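Long-range contacts in putative uncharacterized protein Smu.1393c (PDB 4L9A), which probably hydrolyses carboxylic esters, as a carboxylesterase-like member of the alpha/beta hydrolase superfamily: residues N58-L66 / H271-V282; G71-N79 / W96-F107. One frame throughout, in Å; residues are numbered along the deposited sequence.

Interaction 1 (N58-L66 / H271-V282); sequences NFANIIDKL and HWSETNSILEKV
I62 drives into a hole bounded by H271, T275, I278 and L279, a knob-into-hole contact that seats helix 60-63 on the C-terminal helices of the alpha/beta hydrolase fold. Its branches divide the hole: CG1 lies 3.6 Å from T275 CG2, CG2 faces L279 CD2, and CD1 approaches I278 CD1 at 4.1 Å. L66 CD2 extends this apolar seam toward L279 and V282, and F59 rests obliquely against H271, with H271 CD2 over one face of its ring.

Farther out, K65 lays CB against L279 CG (3.5 Å). A bend at the end of its otherwise extended chain (chi4 60°) brings NZ to both T275 OG1 and its own segment's N61 O. N61 ND2 donates to W272 O at 2.9 Å, in the carbonyl plane and on a lone pair. One water bridges N58 O, N61 N and H271 O.

At the far edge one oxygen, N58 OD1, serves two ring donors, while S48 holds the ND2 of the same amide. W272 NE1 lies 2.9 Å from N58 OD1, tilted 17° from the carbonyl plane; H271 NE2, at 2.8 Å from N58 OD1, stands 43° above that plane.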
loop_
_atom_site.group_PDB
_atom_site.type_symbol
_atom_site.label_atom_id
_atom_site.label_comp_id
_atom_site.label_asym_id
_atom_site.label_seq_id
_atom_site.Cartn_x
_atom_site.Cartn_y
_atom_site.Cartn_z
ATOM N N ASN A 58 2.357 -6.724 -6.839
ATOM C CA ASN A 58 2.657 -5.296 -6.774
ATOM C C ASN A 58 3.983 -5.047 -6.044
ATOM O O ASN A 58 4.798 -4.234 -6.476
ATOM C CB ASN A 58 1.483 -4.584 -6.067
ATOM C CG ASN A 58 1.546 -3.055 -6.168
ATOM O OD1 ASN A 58 2.217 -2.501 -7.032
ATOM N ND2 ASN A 58 0.822 -2.374 -5.278
ATOM N N PHE A 59 4.208 -5.792 -4.962
ATOM C CA PHE A 59 5.366 -5.593 -4.098
ATOM C C PHE A 59 6.462 -6.643 -4.287
ATOM O O PHE A 59 7.325 -6.806 -3.424
ATOM C CB PHE A 59 4.916 -5.562 -2.634
ATOM C CG PHE A 59 4.265 -4.266 -2.227
ATOM C CD1 PHE A 59 5.046 -3.175 -1.847
ATOM C CD2 PHE A 59 2.884 -4.139 -2.209
ATOM C CE1 PHE A 59 4.451 -1.964 -1.474
ATOM C CE2 PHE A 59 2.278 -2.933 -1.833
ATOM C CZ PHE A 59 3.063 -1.849 -1.468
ATOM N N ALA A 60 6.440 -7.340 -5.417
ATOM C CA ALA A 60 7.362 -8.454 -5.648
ATOM C C ALA A 60 8.833 -8.092 -5.445
ATOM O O ALA A 60 9.602 -8.865 -4.859
ATOM C CB ALA A 60 7.143 -9.050 -7.047
ATOM N N ASN A 61 9.222 -6.919 -5.934
ATOM C CA ASN A 61 10.606 -6.462 -5.830
ATOM C C ASN A 61 11.072 -6.182 -4.396
ATOM O O ASN A 61 12.273 -6.146 -4.128
ATOM C CB ASN A 61 10.837 -5.226 -6.710
ATOM C CG ASN A 61 10.817 -5.550 -8.197
ATOM O OD1 ASN A 61 10.952 -6.713 -8.598
ATOM N ND2 ASN A 61 10.658 -4.519 -9.026
ATOM N N ILE A 62 10.134 -5.964 -3.479
ATOM C CA ILE A 62 10.506 -5.861 -2.065
ATOM C C ILE A 62 10.461 -7.242 -1.388
ATOM O O ILE A 62 11.405 -7.656 -0.696
ATOM C CB ILE A 62 9.614 -4.859 -1.305
ATOM C CG1 ILE A 62 9.859 -3.431 -1.834
ATOM C CG2 ILE A 62 9.918 -4.931 0.190
ATOM C CD1 ILE A 62 8.916 -2.366 -1.255
ATOM N N ILE A 63 9.361 -7.953 -1.608
ATOM C CA ILE A 63 9.168 -9.287 -1.032
ATOM C C ILE A 63 10.333 -10.206 -1.361
ATOM O O ILE A 63 10.922 -10.812 -0.466
ATOM C CB ILE A 63 7.815 -9.898 -1.478
ATOM C CG1 ILE A 63 6.673 -9.107 -0.836
ATOM C CG2 ILE A 63 7.701 -11.377 -1.049
ATOM C CD1 ILE A 63 5.333 -9.249 -1.540
ATOM N N ASP A 64 10.686 -10.294 -2.638
ATOM C CA ASP A 64 11.782 -11.165 -3.049
ATOM C C ASP A 64 13.096 -10.861 -2.344
ATOM O O ASP A 64 13.952 -11.735 -2.238
ATOM C CB ASP A 64 12.001 -11.097 -4.557
ATOM C CG ASP A 64 10.863 -11.718 -5.334
ATOM O OD1 ASP A 64 10.041 -12.423 -4.708
ATOM O OD2 ASP A 64 10.787 -11.493 -6.560
ATOM N N LYS A 65 13.263 -9.629 -1.868
ATOM C CA LYS A 65 14.531 -9.234 -1.254
ATOM C C LYS A 65 14.593 -9.396 0.274
ATOM O O LYS A 65 15.655 -9.242 0.874
ATOM C CB LYS A 65 14.885 -7.797 -1.642
ATOM C CG LYS A 65 15.153 -7.576 -3.125
ATOM C CD LYS A 65 15.654 -6.147 -3.364
ATOM C CE LYS A 65 15.881 -5.859 -4.836
ATOM N NZ LYS A 65 14.632 -6.021 -5.620
ATOM N N LEU A 66 13.463 -9.690 0.910
ATOM C CA LEU A 66 13.459 -9.867 2.360
ATOM C C LEU A 66 14.001 -11.256 2.720
ATOM O O LEU A 66 13.814 -12.209 1.964
ATOM C CB LEU A 66 12.052 -9.653 2.933
ATOM C CG LEU A 66 11.504 -8.218 2.911
ATOM C CD1 LEU A 66 10.007 -8.169 3.218
ATOM C CD2 LEU A 66 12.280 -7.333 3.880
ATOM N N HIS A 271 7.932 1.607 -4.910
ATOM C CA HIS A 271 8.021 0.198 -4.517
ATOM C C HIS A 271 8.355 -0.719 -5.686
ATOM O O HIS A 271 8.742 -1.865 -5.478
ATOM C CB HIS A 271 6.739 -0.282 -3.841
ATOM C CG HIS A 271 5.526 -0.158 -4.703
ATOM N ND1 HIS A 271 5.084 1.051 -5.189
ATOM C CD2 HIS A 271 4.658 -1.092 -5.162
ATOM C CE1 HIS A 271 3.994 0.861 -5.913
ATOM N NE2 HIS A 271 3.716 -0.431 -5.914
ATOM N N TRP A 272 8.216 -0.217 -6.907
ATOM C CA TRP A 272 8.683 -0.946 -8.082
ATOM C C TRP A 272 10.151 -0.689 -8.409
ATOM O O TRP A 272 10.884 -1.613 -8.770
ATOM C CB TRP A 272 7.872 -0.548 -9.309
ATOM C CG TRP A 272 6.449 -1.003 -9.283
ATOM C CD1 TRP A 272 5.836 -1.761 -8.322
ATOM C CD2 TRP A 272 5.451 -0.721 -10.273
ATOM N NE1 TRP A 272 4.516 -1.963 -8.653
ATOM C CE2 TRP A 272 4.255 -1.337 -9.845
ATOM C CE3 TRP A 272 5.456 -0.001 -11.480
ATOM C CZ2 TRP A 272 3.072 -1.271 -10.592
ATOM C CZ3 TRP A 272 4.283 0.058 -12.220
ATOM C CH2 TRP A 272 3.104 -0.566 -11.765
ATOM N N SER A 273 10.565 0.575 -8.311
ATOM C CA SER A 273 11.831 1.021 -8.899
ATOM C C SER A 273 12.964 1.316 -7.903
ATOM O O SER A 273 14.135 1.407 -8.293
ATOM C CB SER A 273 11.585 2.284 -9.739
ATOM O OG SER A 273 11.044 3.318 -8.928
ATOM N N GLU A 274 12.636 1.496 -6.629
ATOM C CA GLU A 274 13.659 1.943 -5.682
ATOM C C GLU A 274 13.928 0.935 -4.564
ATOM O O GLU A 274 14.256 1.323 -3.438
ATOM C CB GLU A 274 13.281 3.315 -5.107
ATOM C CG GLU A 274 13.103 4.409 -6.164
ATOM C CD GLU A 274 14.358 4.650 -6.983
ATOM O OE1 GLU A 274 15.472 4.522 -6.430
ATOM O OE2 GLU A 274 14.233 4.960 -8.187
ATOM N N THR A 275 13.827 -0.357 -4.881
ATOM C CA THR A 275 13.822 -1.388 -3.839
ATOM C C THR A 275 15.199 -1.669 -3.231
ATOM O O THR A 275 15.299 -2.146 -2.102
ATOM C CB THR A 275 13.124 -2.702 -4.308
ATOM O OG1 THR A 275 13.836 -3.270 -5.413
ATOM C CG2 THR A 275 11.719 -2.412 -4.731
ATOM N N ASN A 276 16.262 -1.363 -3.966
ATOM C CA ASN A 276 17.602 -1.475 -3.402
ATOM C C ASN A 276 17.773 -0.503 -2.247
ATOM O O ASN A 276 18.287 -0.863 -1.186
ATOM C CB ASN A 276 18.678 -1.234 -4.464
ATOM C CG ASN A 276 18.851 -2.423 -5.394
ATOM O OD1 ASN A 276 18.719 -3.577 -4.978
ATOM N ND2 ASN A 276 19.141 -2.147 -6.660
ATOM N N SER A 277 17.332 0.734 -2.462
ATOM C CA SER A 277 17.372 1.750 -1.427
ATOM C C SER A 277 16.425 1.414 -0.280
ATOM O O SER A 277 16.782 1.554 0.895
ATOM C CB SER A 277 17.025 3.119 -2.011
ATOM O OG SER A 277 17.017 4.110 -1.001
ATOM N N ILE A 278 15.221 0.965 -0.621
ATOM C CA ILE A 278 14.242 0.593 0.393
ATOM C C ILE A 278 14.790 -0.506 1.299
ATOM O O ILE A 278 14.740 -0.397 2.526
ATOM C CB ILE A 278 12.901 0.162 -0.252
ATOM C CG1 ILE A 278 12.298 1.348 -1.018
ATOM C CG2 ILE A 278 11.934 -0.373 0.811
ATOM C CD1 ILE A 278 11.161 0.949 -1.980
ATOM N N LEU A 279 15.338 -1.553 0.693
ATOM C CA LEU A 279 15.889 -2.658 1.470
ATOM C C LEU A 279 17.034 -2.212 2.370
ATOM O O LEU A 279 17.159 -2.645 3.516
ATOM C CB LEU A 279 16.343 -3.791 0.544
ATOM C CG LEU A 279 15.295 -4.885 0.330
ATOM C CD1 LEU A 279 15.073 -5.667 1.618
ATOM C CD2 LEU A 279 13.980 -4.311 -0.181
ATOM N N GLU A 280 17.881 -1.345 1.843
ATOM C CA GLU A 280 18.991 -0.799 2.615
ATOM C C GLU A 280 18.475 -0.116 3.901
ATOM O O GLU A 280 18.956 -0.391 5.002
ATOM C CB GLU A 280 19.763 0.192 1.740
ATOM C CG GLU A 280 21.141 0.549 2.212
ATOM C CD GLU A 280 21.855 1.434 1.207
ATOM O OE1 GLU A 280 21.583 1.294 -0.008
ATOM O OE2 GLU A 280 22.673 2.276 1.633
ATOM N N LYS A 281 17.486 0.763 3.762
ATOM C CA LYS A 281 16.875 1.413 4.928
ATOM C C LYS A 281 16.160 0.424 5.848
ATOM O O LYS A 281 16.212 0.548 7.067
ATOM C CB LYS A 281 15.883 2.486 4.487
ATOM C CG LYS A 281 16.495 3.530 3.578
ATOM C CD LYS A 281 17.802 4.026 4.136
ATOM C CE LYS A 281 18.585 4.794 3.085
ATOM N NZ LYS A 281 19.972 5.033 3.554
ATOM N N VAL A 282 15.494 -0.563 5.262
ATOM C CA VAL A 282 14.774 -1.551 6.057
ATOM C C VAL A 282 15.734 -2.367 6.918
ATOM O O VAL A 282 15.507 -2.554 8.109
ATOM C CB VAL A 282 13.942 -2.497 5.179
ATOM C CG1 VAL A 282 13.717 -3.816 5.895
ATOM C CG2 VAL A 282 12.615 -1.851 4.823
HETATM O O HOH W 1 7.729 -4.405 -6.227
#

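Interaction 2 (G71-N79 / W96-F107); sequences GILTIDAPN and WVNAILMIFEHF
I75 and W96 lie alongside each other, pointing opposite ways, and the isoleucine, followed outward, maps the centre of the contact. At CB the chain forks. CG2, placed anti to the backbone N, meets W96 CH2 at 3.6 Å and also I103 CD1. The other branch runs through CG1, which stays extended (chi2 175°) and carries CD1 to I100 CG2 at 3.8 Å, with I103 CG2 a little farther off. I75 and I103 therefore meet tip to tip, while I100 is crossed obliquely.

W96 closes one end of the contact. P78 CD sits over one face of its six-membered ring, 4.0 Å from the centroid and 20° off the normal, which makes it a CH-pi contact; I100 CD1 lies over the opposite face, so the indole is sandwiched. A77 CB adds a touch at W96 CZ2, 3.8 Å away. At the other end L73 splits its methyls: CD1 approaches F107 CE2 (3.7 Å), and CD2 faces I103 CG2 and F104 CD1.

No hydrogen bond joins the two segments. The CA–CB bond of D76 points away from the helix, and its carboxylate is hydrogen-bonded to S54 OG and to the backbone N of T55 and Y82. The segment axes pass 10.8 Å apart with their N-to-C directions at 150°, so the helix returns nearly antiparallel to the strand. Together with F104 touching V45 of the intervening strand 43-47, this is the geometry of a beta-alpha-beta crossover, from strand 71-75 through helix 93-106 to the parallel strand 111-117 of the alpha/beta hydrolase sheet.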
loop_
_atom_site.group_PDB
_atom_site.type_symbol
_atom_site.label_atom_id
_atom_site.label_comp_id
_atom_site.label_asym_id
_atom_site.label_seq_id
_atom_site.Cartn_x
_atom_site.Cartn_y
_atom_site.Cartn_z
ATOM N N GLY A 71 8.478 -12.788 8.140
ATOM C CA GLY A 71 7.134 -13.133 7.712
ATOM C C GLY A 71 6.635 -12.196 6.625
ATOM O O GLY A 71 7.126 -11.079 6.485
ATOM N N ILE A 72 5.663 -12.656 5.846
ATOM C CA ILE A 72 5.053 -11.843 4.804
ATOM C C ILE A 72 3.539 -11.992 4.902
ATOM O O ILE A 72 3.034 -13.095 5.061
ATOM C CB ILE A 72 5.497 -12.296 3.385
ATOM C CG1 ILE A 72 7.020 -12.267 3.240
ATOM C CG2 ILE A 72 4.830 -11.449 2.316
ATOM C CD1 ILE A 72 7.633 -10.849 3.297
ATOM N N LEU A 73 2.818 -10.882 4.816
ATOM C CA LEU A 73 1.371 -10.928 4.644
ATOM C C LEU A 73 0.978 -9.869 3.645
ATOM O O LEU A 73 1.151 -8.679 3.900
ATOM C CB LEU A 73 0.636 -10.672 5.969
ATOM C CG LEU A 73 -0.885 -10.555 5.907
ATOM C CD1 LEU A 73 -1.553 -11.845 5.335
ATOM C CD2 LEU A 73 -1.428 -10.257 7.300
ATOM N N THR A 74 0.461 -10.291 2.500
ATOM C CA THR A 74 -0.086 -9.332 1.558
ATOM C C THR A 74 -1.601 -9.427 1.583
ATOM O O THR A 74 -2.172 -10.521 1.756
ATOM C CB THR A 74 0.444 -9.552 0.132
ATOM O OG1 THR A 74 -0.114 -10.753 -0.411
ATOM C CG2 THR A 74 1.982 -9.645 0.124
ATOM N N ILE A 75 -2.249 -8.285 1.392
ATOM C CA ILE A 75 -3.699 -8.186 1.444
ATOM C C ILE A 75 -4.235 -7.405 0.242
ATOM O O ILE A 75 -3.795 -6.278 -0.020
ATOM C CB ILE A 75 -4.151 -7.476 2.746
ATOM C CG1 ILE A 75 -3.645 -8.237 3.975
ATOM C CG2 ILE A 75 -5.671 -7.339 2.792
ATOM C CD1 ILE A 75 -3.939 -7.526 5.301
ATOM N N ASP A 76 -5.178 -8.000 -0.490
ATOM C CA ASP A 76 -5.835 -7.315 -1.607
ATOM C C ASP A 76 -7.139 -6.657 -1.143
ATOM O O ASP A 76 -8.005 -7.318 -0.585
ATOM C CB ASP A 76 -6.144 -8.284 -2.757
ATOM C CG ASP A 76 -4.891 -8.772 -3.477
ATOM O OD1 ASP A 76 -3.770 -8.558 -2.946
ATOM O OD2 ASP A 76 -5.026 -9.392 -4.559
ATOM N N ALA A 77 -7.287 -5.355 -1.384
ATOM C CA ALA A 77 -8.533 -4.669 -1.041
ATOM C C ALA A 77 -9.675 -5.173 -1.923
ATOM O O ALA A 77 -9.445 -5.707 -3.010
ATOM C CB ALA A 77 -8.369 -3.137 -1.192
ATOM N N PRO A 78 -10.917 -5.012 -1.457
ATOM C CA PRO A 78 -12.047 -5.339 -2.331
ATOM C C PRO A 78 -11.867 -4.672 -3.691
ATOM O O PRO A 78 -11.257 -3.593 -3.780
ATOM C CB PRO A 78 -13.241 -4.723 -1.589
ATOM C CG PRO A 78 -12.842 -4.801 -0.152
ATOM C CD PRO A 78 -11.358 -4.530 -0.137
ATOM N N ASN A 79 -12.390 -5.304 -4.736
ATOM C CA ASN A 79 -12.315 -4.746 -6.085
ATOM C C ASN A 79 -10.896 -4.538 -6.618
ATOM O O ASN A 79 -10.659 -3.698 -7.503
ATOM C CB ASN A 79 -13.079 -3.425 -6.162
ATOM C CG ASN A 79 -14.558 -3.594 -5.879
ATOM O OD1 ASN A 79 -15.190 -4.559 -6.325
ATOM N ND2 ASN A 79 -15.125 -2.646 -5.140
ATOM N N TRP A 96 -12.961 -1.500 6.770
ATOM C CA TRP A 96 -11.811 -2.101 6.108
ATOM C C TRP A 96 -10.698 -2.362 7.130
ATOM O O TRP A 96 -10.084 -3.427 7.121
ATOM C CB TRP A 96 -11.361 -1.216 4.951
ATOM C CG TRP A 96 -10.108 -1.622 4.240
ATOM C CD1 TRP A 96 -9.066 -0.805 3.910
ATOM C CD2 TRP A 96 -9.767 -2.930 3.744
ATOM N NE1 TRP A 96 -8.103 -1.516 3.238
ATOM C CE2 TRP A 96 -8.502 -2.816 3.130
ATOM C CE3 TRP A 96 -10.407 -4.173 3.765
ATOM C CZ2 TRP A 96 -7.863 -3.911 2.544
ATOM C CZ3 TRP A 96 -9.764 -5.259 3.192
ATOM C CH2 TRP A 96 -8.508 -5.118 2.578
ATOM N N VAL A 97 -10.465 -1.407 8.033
ATOM C CA VAL A 97 -9.505 -1.615 9.118
ATOM C C VAL A 97 -9.873 -2.811 10.025
ATOM O O VAL A 97 -8.999 -3.595 10.401
ATOM C CB VAL A 97 -9.312 -0.334 9.968
ATOM C CG1 VAL A 97 -8.513 -0.635 11.239
ATOM C CG2 VAL A 97 -8.595 0.734 9.151
ATOM N N ASN A 98 -11.152 -2.940 10.385
ATOM C CA ASN A 98 -11.603 -4.096 11.163
ATOM C C ASN A 98 -11.379 -5.411 10.416
ATOM O O ASN A 98 -11.000 -6.409 11.015
ATOM C CB ASN A 98 -13.070 -3.951 11.622
ATOM C CG ASN A 98 -13.228 -2.913 12.727
ATOM O OD1 ASN A 98 -12.250 -2.544 13.372
ATOM N ND2 ASN A 98 -14.455 -2.439 12.948
ATOM N N ALA A 99 -11.583 -5.405 9.103
ATOM C CA ALA A 99 -11.350 -6.614 8.314
ATOM C C ALA A 99 -9.864 -6.974 8.334
ATOM O O ALA A 99 -9.500 -8.131 8.507
ATOM C CB ALA A 99 -11.832 -6.426 6.889
ATOM N N ILE A 100 -9.000 -5.975 8.171
ATOM C CA ILE A 100 -7.562 -6.227 8.211
ATOM C C ILE A 100 -7.121 -6.772 9.566
ATOM O O ILE A 100 -6.336 -7.717 9.628
ATOM C CB ILE A 100 -6.743 -4.973 7.831
ATOM C CG1 ILE A 100 -7.033 -4.595 6.378
ATOM C CG2 ILE A 100 -5.249 -5.216 8.039
ATOM C CD1 ILE A 100 -6.453 -3.243 5.939
ATOM N N LEU A 101 -7.631 -6.191 10.649
ATOM C CA LEU A 101 -7.322 -6.694 11.992
ATOM C C LEU A 101 -7.768 -8.144 12.238
ATOM O O LEU A 101 -7.116 -8.889 12.974
ATOM C CB LEU A 101 -7.910 -5.772 13.062
ATOM C CG LEU A 101 -7.266 -4.384 13.108
ATOM C CD1 LEU A 101 -8.119 -3.459 13.970
ATOM C CD2 LEU A 101 -5.833 -4.470 13.638
HETATM N N MSE A 102 -8.886 -8.533 11.640
HETATM C CA MSE A 102 -9.330 -9.918 11.696
HETATM C C MSE A 102 -8.321 -10.797 10.983
HETATM O O MSE A 102 -8.013 -11.910 11.423
HETATM C CB MSE A 102 -10.660 -10.067 10.986
HETATM C CG MSE A 102 -11.865 -9.852 11.841
HETATM SE SE MSE A 102 -13.332 -10.757 10.933
HETATM C CE MSE A 102 -12.603 -12.575 10.951
ATOM N N ILE A 103 -7.833 -10.302 9.855
ATOM C CA ILE A 103 -6.812 -11.009 9.102
ATOM C C ILE A 103 -5.544 -11.118 9.944
ATOM O O ILE A 103 -4.914 -12.171 9.979
ATOM C CB ILE A 103 -6.545 -10.338 7.736
ATOM C CG1 ILE A 103 -7.808 -10.406 6.869
ATOM C CG2 ILE A 103 -5.380 -11.011 7.023
ATOM C CD1 ILE A 103 -7.724 -9.669 5.532
ATOM N N PHE A 104 -5.180 -10.046 10.652
ATOM C CA PHE A 104 -4.020 -10.117 11.532
ATOM C C PHE A 104 -4.202 -11.256 12.543
ATOM O O PHE A 104 -3.288 -12.045 12.770
ATOM C CB PHE A 104 -3.786 -8.802 12.289
ATOM C CG PHE A 104 -2.948 -7.790 11.534
ATOM C CD1 PHE A 104 -3.007 -7.705 10.151
ATOM C CD2 PHE A 104 -2.091 -6.932 12.218
ATOM C CE1 PHE A 104 -2.237 -6.779 9.456
ATOM C CE2 PHE A 104 -1.315 -6.007 11.530
ATOM C CZ PHE A 104 -1.391 -5.931 10.145
ATOM N N GLU A 105 -5.381 -11.324 13.154
ATOM C CA GLU A 105 -5.642 -12.321 14.200
ATOM C C GLU A 105 -5.665 -13.748 13.652
ATOM O O GLU A 105 -5.505 -14.712 14.395
ATOM C CB GLU A 105 -6.956 -12.024 14.931
ATOM C CG GLU A 105 -6.996 -10.658 15.604
ATOM C CD GLU A 105 -5.797 -10.408 16.504
ATOM O OE1 GLU A 105 -5.565 -11.222 17.427
ATOM O OE2 GLU A 105 -5.086 -9.399 16.281
ATOM N N HIS A 106 -5.865 -13.869 12.347
ATOM C CA HIS A 106 -5.911 -15.163 11.683
ATOM C C HIS A 106 -4.540 -15.837 11.636
ATOM O O HIS A 106 -4.455 -17.062 11.556
ATOM C CB HIS A 106 -6.466 -14.988 10.271
ATOM C CG HIS A 106 -6.723 -16.273 9.543
ATOM N ND1 HIS A 106 -7.775 -17.111 9.854
ATOM C CD2 HIS A 106 -6.088 -16.843 8.489
ATOM C CE1 HIS A 106 -7.768 -18.146 9.032
ATOM N NE2 HIS A 106 -6.760 -18.004 8.189
ATOM N N PHE A 107 -3.468 -15.045 11.694
ATOM C CA PHE A 107 -2.109 -15.596 11.599
ATOM C C PHE A 107 -1.294 -15.462 12.884
ATOM O O PHE A 107 -1.687 -14.742 13.802
ATOM C CB PHE A 107 -1.350 -14.973 10.430
ATOM C CG PHE A 107 -1.971 -15.239 9.095
ATOM C CD1 PHE A 107 -1.820 -16.475 8.483
ATOM C CD2 PHE A 107 -2.703 -14.261 8.448
ATOM C CE1 PHE A 107 -2.392 -16.730 7.243
ATOM C CE2 PHE A 107 -3.280 -14.507 7.209
ATOM C CZ PHE A 107 -3.129 -15.757 6.611
#

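How the interactions relate
The two contacts lie on opposite faces of the central sheet, their centres about 21 Å apart. Strand 71-75 connects them: alternate residues L73 and I75 serve interaction 2, whereas I72 and T74 pack against segment 58-66, with L66 CD1 3.6 Å from I72 CD1 and I63 CD1 3.8 Å from T74 CG2. The neighbouring strand 43-47 also separates the layers, F46 touching I62 and V45 touching F104. In chain order the segments run 58-66, 71-79, 96-107, 271-282. Interaction 2 is thus a local crossover, while interaction 1 brings the C-terminal helices back to the early part of the chain, on one side of the three-layer alpha/beta/alpha sandwich.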